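Local coordinates for peroxisomal membrane protein LPX1 (Saccharomyces cerevisiae, PDB 2Y6U), which hydrolyses acyl esters in yeast peroxisomes, with lipase and phospholipase A activity, as a member of the alpha/beta-hydrolase family, at residues L53-L58 with L138-G143. Residues are numbered along the deposited sequence; the frame is centred on the assembly and turned at random. Where two conformers were deposited one is given.
Sequences LNLVFL and LNVVIG
Ile-142 packs closely against Phe-57, the two side chains lying next to each other on one face of the sheet. Ile-142 CD1 sits over the centre of the ring, 3.9 Å from the Phe-57 centroid, a CH-pi contact. Ile-142 CB comes 3.7 Å from Phe-57 CD2. In the conformer given, Ile-142 chi2 of 91° places CD1 over the ring, where Ile-142 CD1 also meets Leu-55 CG at 4.0 Å. Ile-337 of helix 330-347 touches Ile-142, and Trp-68 meets the Phe-57 ring. Backbones 53-58 and 138-143 run parallel in register, joined by five hydrogen bonds from Asn-54 N to Leu-138 O through to Leu-58 N to Ile-142 O. They are neighbouring inner strands of the alpha/beta-hydrolase sheet, and 138-143 ends on Gly-143, the first glycine of a GxSxG pattern consistent with the nucleophile elbow. On the other face Asn-54 and Asn-139 extend side by side, amide planes 26° apart; ND2 of Asn-54 donates in its own amide plane to OD1 of Asn-139 at 2.9 Å. Asn-139 ND2 goes to Leu-161 O, and Asn-54 OD1 takes a weak bond from Lys-88 N of strand 84-92. An alanine at Asn-54 would probably leave Asn-139 OD1 without this donor, the Asn-139 amide then relying on its ND2 bond to Leu-161 O. The Leu-53/Leu-138 end comes nearest to solvent: Leu-138 is partly exposed, whereas the other residues are buried. There Leu-138 CB lies 3.7 Å from Leu-53 CD2 in the conformer given.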
loop_
_atom_site.group_PDB
_atom_site.type_symbol
_atom_site.label_atom_id
_atom_site.label_comp_id
_atom_site.label_asym_id
_atom_site.label_seq_id
_atom_site.Cartn_x
_atom_site.Cartn_y
_atom_site.Cartn_z
ATOM N N LEU A 53 -14.322 4.806 -18.504
ATOM C CA LEU A 53 -14.668 4.873 -17.082
ATOM C C LEU A 53 -14.616 3.486 -16.526
ATOM O O LEU A 53 -15.194 2.538 -17.070
ATOM C CB LEU A 53 -16.054 5.460 -16.805
ATOM C CG LEU A 53 -16.310 6.915 -17.198
ATOM C CD1 LEU A 53 -17.792 7.212 -17.096
ATOM C CD2 LEU A 53 -15.535 7.878 -16.312
ATOM N N ASN A 54 -13.888 3.353 -15.434
ATOM C CA ASN A 54 -13.818 2.104 -14.724
ATOM C C ASN A 54 -14.423 2.312 -13.320
ATOM O O ASN A 54 -14.098 3.297 -12.661
ATOM C CB ASN A 54 -12.348 1.642 -14.564
ATOM C CG ASN A 54 -11.666 1.428 -15.891
ATOM O OD1 ASN A 54 -12.241 0.734 -16.721
ATOM N ND2 ASN A 54 -10.541 2.094 -16.154
ATOM N N LEU A 55 -15.252 1.399 -12.909
ATOM C CA LEU A 55 -15.938 1.461 -11.651
ATOM C C LEU A 55 -15.651 0.295 -10.793
ATOM O O LEU A 55 -15.698 -0.834 -11.261
ATOM C CB LEU A 55 -17.450 1.541 -11.900
ATOM C CG LEU A 55 -18.086 2.838 -12.294
ATOM C CD1 LEU A 55 -17.443 3.664 -13.276
ATOM C CD2 LEU A 55 -19.631 2.598 -12.721
ATOM N N VAL A 56 -15.403 0.544 -9.507
ATOM C CA VAL A 56 -15.079 -0.518 -8.592
ATOM C C VAL A 56 -16.043 -0.415 -7.395
ATOM O O VAL A 56 -16.133 0.610 -6.816
ATOM C CB VAL A 56 -13.644 -0.428 -8.083
ATOM C CG1 VAL A 56 -13.369 -1.554 -7.056
ATOM C CG2 VAL A 56 -12.633 -0.482 -9.311
ATOM N N PHE A 57 -16.826 -1.455 -7.146
ATOM C CA PHE A 57 -17.877 -1.367 -6.111
ATOM C C PHE A 57 -17.517 -2.305 -4.950
ATOM O O PHE A 57 -17.186 -3.467 -5.175
ATOM C CB PHE A 57 -19.221 -1.876 -6.627
ATOM C CG PHE A 57 -19.942 -0.929 -7.539
ATOM C CD1 PHE A 57 -19.681 -0.930 -8.914
ATOM C CD2 PHE A 57 -20.879 -0.038 -7.035
ATOM C CE1 PHE A 57 -20.370 -0.059 -9.755
ATOM C CE2 PHE A 57 -21.579 0.812 -7.876
ATOM C CZ PHE A 57 -21.300 0.803 -9.243
ATOM N N LEU A 58 -17.616 -1.760 -3.741
ATOM C CA LEU A 58 -17.185 -2.390 -2.487
ATOM C C LEU A 58 -18.372 -2.528 -1.555
ATOM O O LEU A 58 -18.949 -1.501 -1.069
ATOM C CB LEU A 58 -16.036 -1.580 -1.856
ATOM C CG LEU A 58 -14.816 -1.277 -2.716
ATOM C CD1 LEU A 58 -13.792 -0.492 -1.810
ATOM C CD2 LEU A 58 -14.288 -2.578 -3.365
ATOM N N LEU A 138 -10.679 7.056 -16.357
ATOM C CA LEU A 138 -11.041 7.646 -15.093
ATOM C C LEU A 138 -11.666 6.537 -14.247
ATOM O O LEU A 138 -12.491 5.803 -14.710
ATOM C CB LEU A 138 -12.058 8.764 -15.260
ATOM C CG LEU A 138 -11.507 10.071 -15.914
ATOM C CD1 LEU A 138 -12.625 11.118 -16.220
ATOM C CD2 LEU A 138 -10.322 10.780 -15.069
ATOM N N ASN A 139 -11.186 6.447 -13.016
ATOM C CA ASN A 139 -11.559 5.356 -12.185
ATOM C C ASN A 139 -12.342 5.866 -11.018
ATOM O O ASN A 139 -11.914 6.838 -10.363
ATOM C CB ASN A 139 -10.292 4.716 -11.678
ATOM C CG ASN A 139 -9.381 4.127 -12.810
ATOM O OD1 ASN A 139 -9.868 3.584 -13.800
ATOM N ND2 ASN A 139 -8.055 4.389 -12.699
ATOM N N VAL A 140 -13.400 5.164 -10.695
ATOM C CA VAL A 140 -14.330 5.588 -9.647
ATOM C C VAL A 140 -14.524 4.431 -8.679
ATOM O O VAL A 140 -14.650 3.296 -9.124
ATOM C CB VAL A 140 -15.695 5.884 -10.239
ATOM C CG1 VAL A 140 -16.733 6.352 -9.067
ATOM C CG2 VAL A 140 -15.594 6.850 -11.428
ATOM N N VAL A 141 -14.414 4.690 -7.379
ATOM C CA VAL A 141 -14.675 3.649 -6.359
ATOM C C VAL A 141 -15.925 4.037 -5.636
ATOM O O VAL A 141 -16.095 5.192 -5.314
ATOM C CB VAL A 141 -13.485 3.442 -5.385
ATOM C CG1 VAL A 141 -13.100 4.756 -4.667
ATOM C CG2 VAL A 141 -13.749 2.239 -4.366
ATOM N N ILE A 142 -16.811 3.072 -5.484
ATOM C CA ILE A 142 -18.084 3.250 -4.873
ATOM C C ILE A 142 -18.169 2.222 -3.735
ATOM O O ILE A 142 -18.037 0.999 -3.932
ATOM C CB ILE A 142 -19.286 3.064 -5.838
ATOM C CG1 ILE A 142 -19.132 3.888 -7.123
ATOM C CG2 ILE A 142 -20.647 3.290 -5.048
ATOM C CD1 ILE A 142 -18.436 3.148 -8.274
ATOM N N GLY A 143 -18.367 2.680 -2.498
ATOM C CA GLY A 143 -18.364 1.755 -1.391
ATOM C C GLY A 143 -19.505 2.025 -0.451
ATOM O O GLY A 143 -19.810 3.196 -0.162
#